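Local coordinates for substrate binding periplasmic protein (Ralstonia solanacearum, PDB 3LOP), which binds leucine in its ligand pocket and probably serves as the periplasmic receptor of an amino-acid uptake system, at residues Glu87-Arg91 against Glu92-Ala96; Thr134-Val137 against Thr138-Val141; Arg163-Ala167 against His168-Ile172; Gly234-Gln237 against Lys238-Leu242; Lys294-Ala297 against Glu298-Arg302. All blocks are in the same frame, centred on the assembly; numbering follows the deposited sequence.

Contact 1: residues Glu87-Arg91 against Glu92-Ala96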
loop_
_atom_site.group_PDB
_atom_site.type_symbol
_atom_site.label_atom_id
_atom_site.label_comp_id
_atom_site.label_asym_id
_atom_site.label_seq_id
_atom_site.Cartn_x
_atom_site.Cartn_y
_atom_site.Cartn_z
ATOM N N GLU A 87 -5.242 0.837 -12.461
ATOM C CA GLU A 87 -5.201 1.558 -13.728
ATOM C C GLU A 87 -6.231 0.996 -14.707
ATOM O O GLU A 87 -6.755 1.731 -15.544
ATOM C CB GLU A 87 -3.786 1.533 -14.323
ATOM C CG GLU A 87 -2.778 2.294 -13.463
ATOM C CD GLU A 87 -1.406 2.434 -14.100
ATOM O OE1 GLU A 87 -1.055 1.612 -14.970
ATOM O OE2 GLU A 87 -0.666 3.365 -13.713
ATOM N N ALA A 88 -6.537 -0.295 -14.590
ATOM C CA ALA A 88 -7.541 -0.904 -15.462
ATOM C C ALA A 88 -8.923 -0.386 -15.057
ATOM O O ALA A 88 -9.764 -0.098 -15.908
ATOM C CB ALA A 88 -7.489 -2.427 -15.358
ATOM N N LEU A 89 -9.164 -0.262 -13.755
ATOM C CA LEU A 89 -10.449 0.252 -13.290
ATOM C C LEU A 89 -10.658 1.665 -13.822
ATOM O O LEU A 89 -11.775 2.050 -14.164
ATOM C CB LEU A 89 -10.510 0.282 -11.760
ATOM C CG LEU A 89 -10.555 -1.062 -11.033
ATOM C CD1 LEU A 89 -10.484 -0.833 -9.527
ATOM C CD2 LEU A 89 -11.833 -1.799 -11.398
HETATM N N MSE A 90 -9.579 2.439 -13.883
HETATM C CA MSE A 90 -9.654 3.810 -14.375
HETATM C C MSE A 90 -9.814 3.818 -15.896
HETATM O O MSE A 90 -10.759 4.397 -16.431
HETATM C CB MSE A 90 -8.386 4.584 -13.982
HETATM C CG MSE A 90 -8.127 4.636 -12.479
HETATM SE SE MSE A 90 -6.593 5.719 -11.965
HETATM C CE MSE A 90 -5.172 4.585 -12.573
ATOM N N ARG A 91 -8.889 3.155 -16.580
ATOM C CA ARG A 91 -8.888 3.085 -18.037
ATOM C C ARG A 91 -10.178 2.536 -18.638
ATOM O O ARG A 91 -10.702 3.084 -19.610
ATOM C CB ARG A 91 -7.709 2.228 -18.505
ATOM C CG ARG A 91 -7.572 2.111 -20.013
ATOM C CD ARG A 91 -6.470 1.133 -20.395
ATOM N NE ARG A 91 -5.200 1.452 -19.747
ATOM C CZ ARG A 91 -4.672 0.756 -18.743
ATOM N NH1 ARG A 91 -5.299 -0.310 -18.267
ATOM N NH2 ARG A 91 -3.513 1.129 -18.216
ATOM N N GLU A 92 -10.686 1.452 -18.063
ATOM C CA GLU A 92 -11.902 0.830 -18.569
ATOM C C GLU A 92 -13.187 1.522 -18.115
ATOM O O GLU A 92 -14.287 1.091 -18.463
ATOM C CB GLU A 92 -11.910 -0.652 -18.193
ATOM C CG GLU A 92 -10.785 -1.418 -18.876
ATOM C CD GLU A 92 -10.748 -2.883 -18.510
ATOM O OE1 GLU A 92 -11.806 -3.541 -18.584
ATOM O OE2 GLU A 92 -9.654 -3.379 -18.161
ATOM N N GLY A 93 -13.036 2.594 -17.343
ATOM C CA GLY A 93 -14.183 3.358 -16.881
ATOM C C GLY A 93 -15.133 2.673 -15.917
ATOM O O GLY A 93 -16.308 3.036 -15.843
ATOM N N VAL A 94 -14.635 1.697 -15.167
ATOM C CA VAL A 94 -15.474 0.980 -14.216
ATOM C C VAL A 94 -15.959 1.888 -13.088
ATOM O O VAL A 94 -17.133 1.860 -12.714
ATOM C CB VAL A 94 -14.715 -0.213 -13.598
ATOM C CG1 VAL A 94 -15.610 -0.946 -12.616
ATOM C CG2 VAL A 94 -14.253 -1.156 -14.699
ATOM N N LEU A 95 -15.053 2.693 -12.543
ATOM C CA LEU A 95 -15.423 3.592 -11.459
ATOM C C LEU A 95 -16.363 4.682 -11.958
ATOM O O LEU A 95 -17.321 5.040 -11.278
ATOM C CB LEU A 95 -14.174 4.227 -10.843
ATOM C CG LEU A 95 -13.128 3.265 -10.273
ATOM C CD1 LEU A 95 -11.942 4.068 -9.757
ATOM C CD2 LEU A 95 -13.736 2.429 -9.158
ATOM N N ALA A 96 -16.089 5.205 -13.150
ATOM C CA ALA A 96 -16.921 6.259 -13.725
ATOM C C ALA A 96 -18.343 5.764 -13.960
ATOM O O ALA A 96 -19.312 6.484 -13.726
ATOM C CB ALA A 96 -16.318 6.738 -15.040
HETATM O O HOH W 1 -13.263 4.542 -14.197
HETATM O O HOH W 2 -7.284 -1.888 -19.306
#

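Contact 2: residues Thr134-Val137 against Thr138-Val141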
loop_
_atom_site.group_PDB
_atom_site.type_symbol
_atom_site.label_atom_id
_atom_site.label_comp_id
_atom_site.label_asym_id
_atom_site.label_seq_id
_atom_site.Cartn_x
_atom_site.Cartn_y
_atom_site.Cartn_z
ATOM N N THR A 134 17.808 9.680 -2.734
ATOM C CA THR A 134 18.601 10.861 -2.415
ATOM C C THR A 134 19.452 10.601 -1.174
ATOM O O THR A 134 20.580 11.084 -1.075
ATOM C CB THR A 134 17.707 12.093 -2.187
ATOM O OG1 THR A 134 17.007 12.395 -3.398
ATOM C CG2 THR A 134 18.545 13.299 -1.789
ATOM N N ALA A 135 18.911 9.833 -0.233
ATOM C CA ALA A 135 19.648 9.502 0.982
ATOM C C ALA A 135 20.884 8.681 0.617
ATOM O O ALA A 135 21.965 8.902 1.164
ATOM C CB ALA A 135 18.757 8.721 1.943
ATOM N N LEU A 136 20.720 7.739 -0.310
ATOM C CA LEU A 136 21.832 6.895 -0.747
ATOM C C LEU A 136 22.907 7.728 -1.432
ATOM O O LEU A 136 24.095 7.600 -1.130
ATOM C CB LEU A 136 21.346 5.818 -1.721
ATOM C CG LEU A 136 20.531 4.635 -1.185
ATOM C CD1 LEU A 136 20.024 3.813 -2.355
ATOM C CD2 LEU A 136 21.384 3.781 -0.268
ATOM N N VAL A 137 22.480 8.575 -2.362
ATOM C CA VAL A 137 23.402 9.434 -3.094
ATOM C C VAL A 137 24.154 10.346 -2.130
ATOM O O VAL A 137 25.359 10.552 -2.269
ATOM C CB VAL A 137 22.645 10.299 -4.131
ATOM C CG1 VAL A 137 23.573 11.349 -4.730
ATOM C CG2 VAL A 137 22.083 9.415 -5.235
ATOM N N THR A 138 23.440 10.879 -1.142
ATOM C CA THR A 138 24.057 11.779 -0.178
ATOM C C THR A 138 25.177 11.113 0.615
ATOM O O THR A 138 26.146 11.775 0.993
ATOM C CB THR A 138 23.002 12.355 0.789
ATOM O OG1 THR A 138 22.048 13.122 0.038
ATOM C CG2 THR A 138 23.658 13.262 1.830
ATOM N N ILE A 139 25.058 9.810 0.860
ATOM C CA ILE A 139 26.093 9.100 1.603
ATOM C C ILE A 139 27.173 8.514 0.697
ATOM O O ILE A 139 28.018 7.748 1.150
ATOM C CB ILE A 139 25.511 7.965 2.482
ATOM C CG1 ILE A 139 24.836 6.907 1.612
ATOM C CG2 ILE A 139 24.535 8.545 3.490
ATOM C CD1 ILE A 139 24.392 5.682 2.383
ATOM N N GLY A 140 27.134 8.861 -0.587
ATOM C CA GLY A 140 28.163 8.392 -1.501
ATOM C C GLY A 140 27.900 7.225 -2.429
ATOM O O GLY A 140 28.793 6.840 -3.188
ATOM N N VAL A 141 26.704 6.651 -2.380
ATOM C CA VAL A 141 26.384 5.527 -3.255
ATOM C C VAL A 141 26.270 5.991 -4.702
ATOM O O VAL A 141 25.632 7.003 -4.990
ATOM C CB VAL A 141 25.058 4.858 -2.834
ATOM C CG1 VAL A 141 24.648 3.804 -3.852
ATOM C CG2 VAL A 141 25.221 4.227 -1.463
HETATM O O HOH W 3 26.767 9.514 -4.487
#

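Contact 3: residues Arg163-Ala167 against His168-Ile172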
loop_
_atom_site.group_PDB
_atom_site.type_symbol
_atom_site.label_atom_id
_atom_site.label_comp_id
_atom_site.label_asym_id
_atom_site.label_seq_id
_atom_site.Cartn_x
_atom_site.Cartn_y
_atom_site.Cartn_z
ATOM N N ARG A 163 14.705 8.988 -12.697
ATOM C CA ARG A 163 14.470 10.423 -12.576
ATOM C C ARG A 163 15.276 11.022 -11.430
ATOM O O ARG A 163 15.942 12.047 -11.594
ATOM C CB ARG A 163 12.980 10.695 -12.360
ATOM C CG ARG A 163 12.622 12.173 -12.270
ATOM C CD ARG A 163 11.120 12.353 -12.133
ATOM N NE ARG A 163 10.408 11.723 -13.241
ATOM C CZ ARG A 163 9.087 11.604 -13.316
ATOM N NH1 ARG A 163 8.319 12.076 -12.342
ATOM N NH2 ARG A 163 8.532 11.008 -14.363
ATOM N N THR A 164 15.218 10.381 -10.268
ATOM C CA THR A 164 15.944 10.866 -9.104
ATOM C C THR A 164 17.449 10.821 -9.349
ATOM O O THR A 164 18.163 11.774 -9.044
ATOM C CB THR A 164 15.604 10.031 -7.852
ATOM O OG1 THR A 164 14.187 10.057 -7.635
ATOM C CG2 THR A 164 16.305 10.602 -6.619
ATOM N N LEU A 165 17.935 9.724 -9.918
ATOM C CA LEU A 165 19.364 9.604 -10.178
ATOM C C LEU A 165 19.850 10.622 -11.204
ATOM O O LEU A 165 20.960 11.147 -11.086
ATOM C CB LEU A 165 19.708 8.184 -10.635
ATOM C CG LEU A 165 19.623 7.110 -9.545
ATOM C CD1 LEU A 165 19.959 5.744 -10.139
ATOM C CD2 LEU A 165 20.585 7.454 -8.409
ATOM N N LYS A 166 19.017 10.912 -12.200
ATOM C CA LYS A 166 19.383 11.877 -13.233
ATOM C C LYS A 166 19.634 13.248 -12.610
ATOM O O LYS A 166 20.495 14.003 -13.070
ATOM C CB LYS A 166 18.271 11.983 -14.282
ATOM C CG LYS A 166 18.604 12.920 -15.440
ATOM C CD LYS A 166 17.457 12.993 -16.434
ATOM C CE LYS A 166 17.770 13.949 -17.576
ATOM N NZ LYS A 166 18.969 13.519 -18.347
ATOM N N ALA A 167 18.880 13.562 -11.562
ATOM C CA ALA A 167 19.018 14.838 -10.866
ATOM C C ALA A 167 20.394 14.945 -10.214
ATOM O O ALA A 167 20.822 16.031 -9.818
ATOM C CB ALA A 167 17.927 14.979 -9.810
ATOM N N HIS A 168 21.079 13.814 -10.099
ATOM C CA HIS A 168 22.405 13.784 -9.499
ATOM C C HIS A 168 23.456 13.288 -10.485
ATOM O O HIS A 168 24.523 12.818 -10.088
ATOM C CB HIS A 168 22.394 12.905 -8.247
ATOM C CG HIS A 168 21.468 13.401 -7.180
ATOM N ND1 HIS A 168 20.206 12.887 -6.989
ATOM C CD2 HIS A 168 21.611 14.396 -6.274
ATOM C CE1 HIS A 168 19.609 13.545 -6.010
ATOM N NE2 HIS A 168 20.440 14.466 -5.560
ATOM N N ALA A 169 23.141 13.403 -11.773
ATOM C CA ALA A 169 24.044 12.989 -12.841
ATOM C C ALA A 169 24.446 11.522 -12.731
ATOM O O ALA A 169 25.583 11.153 -13.031
ATOM C CB ALA A 169 25.287 13.876 -12.845
ATOM N N LEU A 170 23.505 10.689 -12.301
ATOM C CA LEU A 170 23.748 9.257 -12.157
ATOM C C LEU A 170 22.692 8.474 -12.929
ATOM O O LEU A 170 21.692 9.033 -13.371
ATOM C CB LEU A 170 23.701 8.853 -10.678
ATOM C CG LEU A 170 24.789 9.407 -9.756
ATOM C CD1 LEU A 170 24.414 9.140 -8.307
ATOM C CD2 LEU A 170 26.132 8.770 -10.092
ATOM N N ALA A 171 22.927 7.178 -13.097
ATOM C CA ALA A 171 21.984 6.318 -13.800
ATOM C C ALA A 171 22.014 4.930 -13.175
ATOM O O ALA A 171 22.971 4.570 -12.492
ATOM C CB ALA A 171 22.349 6.234 -15.280
ATOM N N ILE A 172 20.956 4.158 -13.400
ATOM C CA ILE A 172 20.877 2.806 -12.862
ATOM C C ILE A 172 22.012 1.956 -13.425
ATOM O O ILE A 172 22.275 1.974 -14.628
ATOM C CB ILE A 172 19.521 2.161 -13.211
ATOM C CG1 ILE A 172 18.398 2.935 -12.514
ATOM C CG2 ILE A 172 19.507 0.694 -12.792
ATOM C CD1 ILE A 172 17.007 2.490 -12.914
#

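Contact 4: residues Gly234-Gln237 against Lys238-Leu242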
loop_
_atom_site.group_PDB
_atom_site.type_symbol
_atom_site.label_atom_id
_atom_site.label_comp_id
_atom_site.label_asym_id
_atom_site.label_seq_id
_atom_site.Cartn_x
_atom_site.Cartn_y
_atom_site.Cartn_z
ATOM N N GLY A 234 7.482 -6.349 7.902
ATOM C CA GLY A 234 7.160 -7.400 8.850
ATOM C C GLY A 234 7.086 -8.725 8.124
ATOM O O GLY A 234 7.642 -9.727 8.570
ATOM N N ILE A 235 6.395 -8.724 6.990
ATOM C CA ILE A 235 6.250 -9.923 6.176
ATOM C C ILE A 235 7.600 -10.303 5.576
ATOM O O ILE A 235 7.965 -11.478 5.520
ATOM C CB ILE A 235 5.261 -9.692 5.019
ATOM C CG1 ILE A 235 3.906 -9.246 5.570
ATOM C CG2 ILE A 235 5.120 -10.963 4.195
ATOM C CD1 ILE A 235 2.891 -8.907 4.497
ATOM N N LEU A 236 8.343 -9.296 5.132
ATOM C CA LEU A 236 9.646 -9.519 4.522
ATOM C C LEU A 236 10.602 -10.289 5.430
ATOM O O LEU A 236 11.194 -11.285 5.014
ATOM C CB LEU A 236 10.275 -8.179 4.123
ATOM C CG LEU A 236 11.629 -8.218 3.409
ATOM C CD1 LEU A 236 11.503 -8.974 2.098
ATOM C CD2 LEU A 236 12.114 -6.801 3.145
ATOM N N GLN A 237 10.750 -9.840 6.671
ATOM C CA GLN A 237 11.663 -10.520 7.581
ATOM C C GLN A 237 11.172 -11.915 7.958
ATOM O O GLN A 237 11.971 -12.814 8.204
ATOM C CB GLN A 237 11.912 -9.670 8.834
ATOM C CG GLN A 237 10.724 -9.474 9.747
ATOM C CD GLN A 237 11.043 -8.525 10.889
ATOM O OE1 GLN A 237 10.980 -7.305 10.735
ATOM N NE2 GLN A 237 11.408 -9.082 12.035
ATOM N N LYS A 238 9.857 -12.102 7.984
ATOM C CA LYS A 238 9.288 -13.405 8.319
ATOM C C LYS A 238 9.587 -14.439 7.236
ATOM O O LYS A 238 10.053 -15.543 7.524
ATOM C CB LYS A 238 7.771 -13.286 8.504
ATOM C CG LYS A 238 7.031 -14.622 8.518
ATOM C CD LYS A 238 7.477 -15.514 9.667
ATOM C CE LYS A 238 7.134 -14.902 11.014
ATOM N NZ LYS A 238 7.530 -15.787 12.143
ATOM N N VAL A 239 9.326 -14.069 5.988
ATOM C CA VAL A 239 9.540 -14.968 4.862
ATOM C C VAL A 239 10.997 -15.105 4.424
ATOM O O VAL A 239 11.470 -16.211 4.172
ATOM C CB VAL A 239 8.689 -14.525 3.652
ATOM C CG1 VAL A 239 8.902 -15.471 2.481
ATOM C CG2 VAL A 239 7.218 -14.488 4.048
ATOM N N ALA A 240 11.712 -13.987 4.337
ATOM C CA ALA A 240 13.107 -14.018 3.906
ATOM C C ALA A 240 14.086 -14.343 5.030
ATOM O O ALA A 240 15.203 -14.796 4.773
ATOM C CB ALA A 240 13.483 -12.689 3.264
ATOM N N GLY A 241 13.668 -14.108 6.268
ATOM C CA GLY A 241 14.535 -14.373 7.400
ATOM C C GLY A 241 15.277 -13.121 7.823
ATOM O O GLY A 241 15.802 -12.387 6.982
ATOM N N LEU A 242 15.329 -12.883 9.128
ATOM C CA LEU A 242 16.004 -11.710 9.667
ATOM C C LEU A 242 17.477 -11.619 9.258
ATOM O O LEU A 242 17.999 -10.523 9.064
ATOM C CB LEU A 242 15.880 -11.697 11.193
ATOM C CG LEU A 242 16.320 -10.414 11.900
ATOM C CD1 LEU A 242 15.551 -9.219 11.338
ATOM C CD2 LEU A 242 16.074 -10.555 13.389
HETATM O O HOH W 4 13.315 -14.121 10.842
#

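Contact 5: residues Lys294-Ala297 against Glu298-Arg302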
loop_
_atom_site.group_PDB
_atom_site.type_symbol
_atom_site.label_atom_id
_atom_site.label_comp_id
_atom_site.label_asym_id
_atom_site.label_seq_id
_atom_site.Cartn_x
_atom_site.Cartn_y
_atom_site.Cartn_z
ATOM N N LYS A 294 -11.158 4.054 8.116
ATOM C CA LYS A 294 -11.509 5.153 9.009
ATOM C C LYS A 294 -11.728 6.450 8.230
ATOM O O LYS A 294 -12.635 7.219 8.540
ATOM C CB LYS A 294 -10.428 5.350 10.076
ATOM C CG LYS A 294 -10.840 6.342 11.154
ATOM C CD LYS A 294 -9.893 6.325 12.340
ATOM C CE LYS A 294 -10.394 7.257 13.434
ATOM N NZ LYS A 294 -9.492 7.243 14.620
ATOM N N VAL A 295 -10.895 6.695 7.223
ATOM C CA VAL A 295 -11.040 7.894 6.403
ATOM C C VAL A 295 -12.388 7.849 5.682
ATOM O O VAL A 295 -13.114 8.843 5.629
ATOM C CB VAL A 295 -9.903 7.997 5.362
ATOM C CG1 VAL A 295 -10.231 9.061 4.323
ATOM C CG2 VAL A 295 -8.599 8.344 6.063
ATOM N N LEU A 296 -12.721 6.687 5.123
ATOM C CA LEU A 296 -13.989 6.529 4.425
ATOM C C LEU A 296 -15.152 6.697 5.401
ATOM O O LEU A 296 -16.151 7.332 5.078
ATOM C CB LEU A 296 -14.058 5.150 3.757
ATOM C CG LEU A 296 -15.384 4.776 3.087
ATOM C CD1 LEU A 296 -15.779 5.823 2.045
ATOM C CD2 LEU A 296 -15.239 3.405 2.439
ATOM N N ALA A 297 -15.015 6.132 6.597
ATOM C CA ALA A 297 -16.067 6.231 7.601
ATOM C C ALA A 297 -16.378 7.684 7.957
ATOM O O ALA A 297 -17.539 8.041 8.145
ATOM C CB ALA A 297 -15.670 5.456 8.857
ATOM N N GLU A 298 -15.345 8.519 8.051
ATOM C CA GLU A 298 -15.538 9.928 8.374
ATOM C C GLU A 298 -16.319 10.609 7.252
ATOM O O GLU A 298 -17.190 11.440 7.504
ATOM C CB GLU A 298 -14.184 10.615 8.571
ATOM C CG GLU A 298 -14.237 12.130 8.779
ATOM C CD GLU A 298 -15.057 12.562 9.989
ATOM O OE1 GLU A 298 -15.320 11.733 10.886
ATOM O OE2 GLU A 298 -15.429 13.752 10.044
ATOM N N ALA A 299 -16.007 10.253 6.010
ATOM C CA ALA A 299 -16.711 10.834 4.876
ATOM C C ALA A 299 -18.171 10.394 4.907
ATOM O O ALA A 299 -19.070 11.191 4.659
ATOM C CB ALA A 299 -16.057 10.403 3.569
ATOM N N ILE A 300 -18.407 9.122 5.218
ATOM C CA ILE A 300 -19.772 8.617 5.280
ATOM C C ILE A 300 -20.540 9.341 6.384
ATOM O O ILE A 300 -21.707 9.691 6.214
ATOM C CB ILE A 300 -19.789 7.093 5.537
ATOM C CG1 ILE A 300 -19.154 6.369 4.344
ATOM C CG2 ILE A 300 -21.223 6.614 5.740
ATOM C CD1 ILE A 300 -19.036 4.866 4.511
ATOM N N ARG A 301 -19.872 9.576 7.507
ATOM C CA ARG A 301 -20.491 10.269 8.631
ATOM C C ARG A 301 -20.916 11.676 8.218
ATOM O O ARG A 301 -22.025 12.114 8.524
ATOM C CB ARG A 301 -19.512 10.357 9.805
ATOM C CG ARG A 301 -20.133 10.921 11.078
ATOM C CD ARG A 301 -19.090 11.119 12.168
ATOM N NE ARG A 301 -18.191 12.230 11.866
ATOM C CZ ARG A 301 -18.564 13.507 11.842
ATOM N NH1 ARG A 301 -19.822 13.838 12.104
ATOM N NH2 ARG A 301 -17.682 14.453 11.551
ATOM N N ARG A 302 -20.031 12.378 7.517
ATOM C CA ARG A 302 -20.316 13.734 7.065
ATOM C C ARG A 302 -21.397 13.783 5.991
ATOM O O ARG A 302 -22.063 14.808 5.820
ATOM C CB ARG A 302 -19.041 14.390 6.530
ATOM C CG ARG A 302 -17.948 14.566 7.568
ATOM C CD ARG A 302 -16.774 15.323 6.975
ATOM N NE ARG A 302 -15.684 15.492 7.929
ATOM C CZ ARG A 302 -14.685 16.357 7.776
ATOM N NH1 ARG A 302 -14.638 17.139 6.704
ATOM N NH2 ARG A 302 -13.735 16.445 8.697
#

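Contact 1: residues Glu87-Arg91 against Glu92-Ala96
A88 gives the last regular bond of helix 83-91: its O takes the N-H of E92 at 2.8 Å. On the same turn the E92 side chain folds back over A88, its chain extended beyond CG, and the small A88 methyl lets it lie close, with OE2 3.7 Å from A88 CB. L89 does more. Its O receives a weak bond from V94 N and a firmer one from a water (2.9 Å) that also accepts from A96 N, which ties the next helix to the end of the first. With CG beside the backbone N (chi1 -69°), L89 sends CD2 to V94 CB, 4.0 Å away, and its CB faces L95 CG. M90 O accepts from G93 N at 3.0 Å, the donor standing above the carbonyl plane. Glycine suits position 93 because, lacking a CB, it takes the positive phi (66°) at little cost: G93 closes a Schellman motif and is also N-cap of helix 94-98. The charged ends of R91 and E92 are joined by a second water, which accepts from R91 NH1 and donates to E92 OE2, two atoms 5.3 Å apart. A88, E92 and V94 pack against helix 58-71, while M90 and L95 meet strand 118-119.

Contact 2: residues Thr134-Val137 against Thr138-Val141
T138 turns back on T134 with both its backbone and its side chain. T138 N and T138 OG1 each donate to T134 O, at 2.9 and 2.7 Å, and they arrive from opposite faces of the carbonyl plane, so one oxygen near the helix end is gripped twice. OG1 is set for this by chi1 of -62°, which places it beside its own backbone N and over the preceding turn; threonine suits an exposed last turn because its hydroxyl can bond to the helix itself. The hydroxyl of T134 is engaged in the same way one turn earlier, with D130 O.

The remaining backbone bonds close the helix. I139 N donates to A135 O and, weakly, to L136 O. Next, V141 N reaches L136 O at 3.0 Å and G140 N reaches V137 O at 3.0 Å, the paired bonds of a Schellman motif with G140 as its C-prime residue. The positive phi of G140 (101°) is one that glycine adopts without strain. A water donates to both V137 O and V141 O, bridging helix end and departing chain.

Apolar contact is carried by L136 and V141. L136 CB lies 4.0 Å from V141 CB, and L136 CD2 also approaches V141 CG2, the two branched chains slanting across each other. I139 adds a looser touch, its CD1 4.4 Å from L136 CD2.

The turn ends helix 125-138 and leads toward strand 144-149. T134 and V137 pack on helix 152-166 and the loop that follows it, and V141 meets Q198.

Contact 3: residues Arg163-Ala167 against His168-Ile172
A Schellman motif ends helix 152-166, with A169 as the C-prime residue in positive phi (57°). Its two bonds run from L170 N to L165 O at 2.9 Å and from A169 N to K166 O at 3.0 Å. L165 O has a second donor, H168 N, which comes in over the other face of its carbonyl plane, so this buried residue's oxygen is served from both sides. A type I turn from K166 to A169 carries the chain round. Glycine is the commoner residue at a positive-phi C-prime place; A169, with only a methyl, probably takes that form at some cost in strain.

The H168 side chain adds a bond of its own. CG stands beside the backbone N (chi1 -61°), which swings the ring back along the helix until ND1 donates to T164 O at 3.1 Å. The bond is bent, 139° at the hydrogen, and the oxygen sits near the ring edge but tilted from its plane. A167 O lies over one face of the ring. Histidine thus brings an extra N-H to a carbonyl of the last turn.

Beneath the turn L165 is the apolar anchor. Its CB lies 4.0 Å from L170 CB, and the two leucines are set at a slant, CD2 approaching CD1 of L170. L165 CD1 extends farther along the departing chain to I172 CG1, also at 4.0 Å. The leucine's two methyls therefore serve different partners, while I133 and I144 also touch it.

The paired 6→1 and 5→2 bonds, with apolar contact between L165 and L170 across the turn, are the classic Schellman C-cap, here in the helix-to-strand link before strand 174-178.

Contact 4: residues Gly234-Gln237 against Lys238-Leu242
Q237, K238 and I235 carry most of this last turn and a half of helix 233-240. Q237 has CG in the position between its backbone N and carbonyl carbon (chi1 67°), an arrangement that sets the start of its side chain against K238 N, with CG 3.3 Å from that nitrogen. Beyond CG the chain runs out extended toward L242. Its backbone O has two partners at the helix end: G241 N gives it a weak bond at 2.9 Å, and a water donates to it while accepting from L242 N.

K238 N bonds to G234 O at 3.3 Å, the longest of the regular helical bonds here. The lysine's CB rests 3.5 Å from I235 O, but bends at chi2 and chi3 lead the amine elsewhere, as suits a lysine at an exposed place: the CB packs on the helix and the amine extends away.

I235 lies alongside V239, both side chains pointing the same way, and their CG2 methyls stand next to each other on one side of the helix, I235 CG2 4.1 Å from V239 CG2. Underneath, V239 N donates to I235 O at 3.0 Å, nearly straight at the hydrogen (170°). V239 also touches A210 of helix 206-218. The buried L236 and A240 face that helix as well.

The helical i to i-4 bonds end with the weak one from G241 N. G241, with positive phi (95°), is also N-cap of helix 242-245: a glycine break between two consecutive helices.

Contact 5: residues Lys294-Ala297 against Glu298-Arg302
L296 and I300, one turn apart, make the tight apolar side of this stretch: L296 CG lies 3.9 Å from I300 CD1, and L296 CD1 comes close to I300 CG1. L296 reaches there with CG anti to the backbone N (chi1 175°), the branch pointing along the helix, while I300 CG1 also rests 3.2 Å from L296 O. The I300 N to L296 O bond below them measures 2.9 Å. Alanine suits positions 297 and 299, where other helices come close: A297 faces Y32 and L36 of helix 19-38, and A299 faces helix 309-317. L296 and I300 themselves pack on strand 74-78, so helix 284-303 lies against the parallel sheet, as in the alpha/beta domains of periplasmic binding proteins.

The other side is polar, and its arginines are exposed. E298, its chain bent at chi2 (59°), turns its carboxylate toward the following turn. R301 grips it side-on, NE to OE1 at 3.1 Å and NH2 to OE2 at 2.8 Å. R302 NE comes to the same OE2 on its anti side, 2.8 Å away and nearly straight (169°), whereas R301 NH2 uses the syn side; two positive groups thus probably stabilise the carboxylate's negative charge.

All five contacts are local, within or at the ends of helices, but their places differ. Contact 5 is the buried one, mid-helix, joining apolar packing on a sheet to a salt-bridge network; contact 2 is at the surface, and contacts 1, 3 and 4 are partly buried. Contacts 1, 2 and 3 share the Schellman closure, with glycine at the turn in the first two and alanine in the third, whereas contact 4 ends at a glycine between helices. Only contacts 2 and 3 touch: V137 CG1 meets H168 CG at 3.8 Å, pairing the ends of helices 125-138 and 152-166. Contacts 4 and 5 lie on opposite sides of the chain's centre, about 34 Å apart between centres.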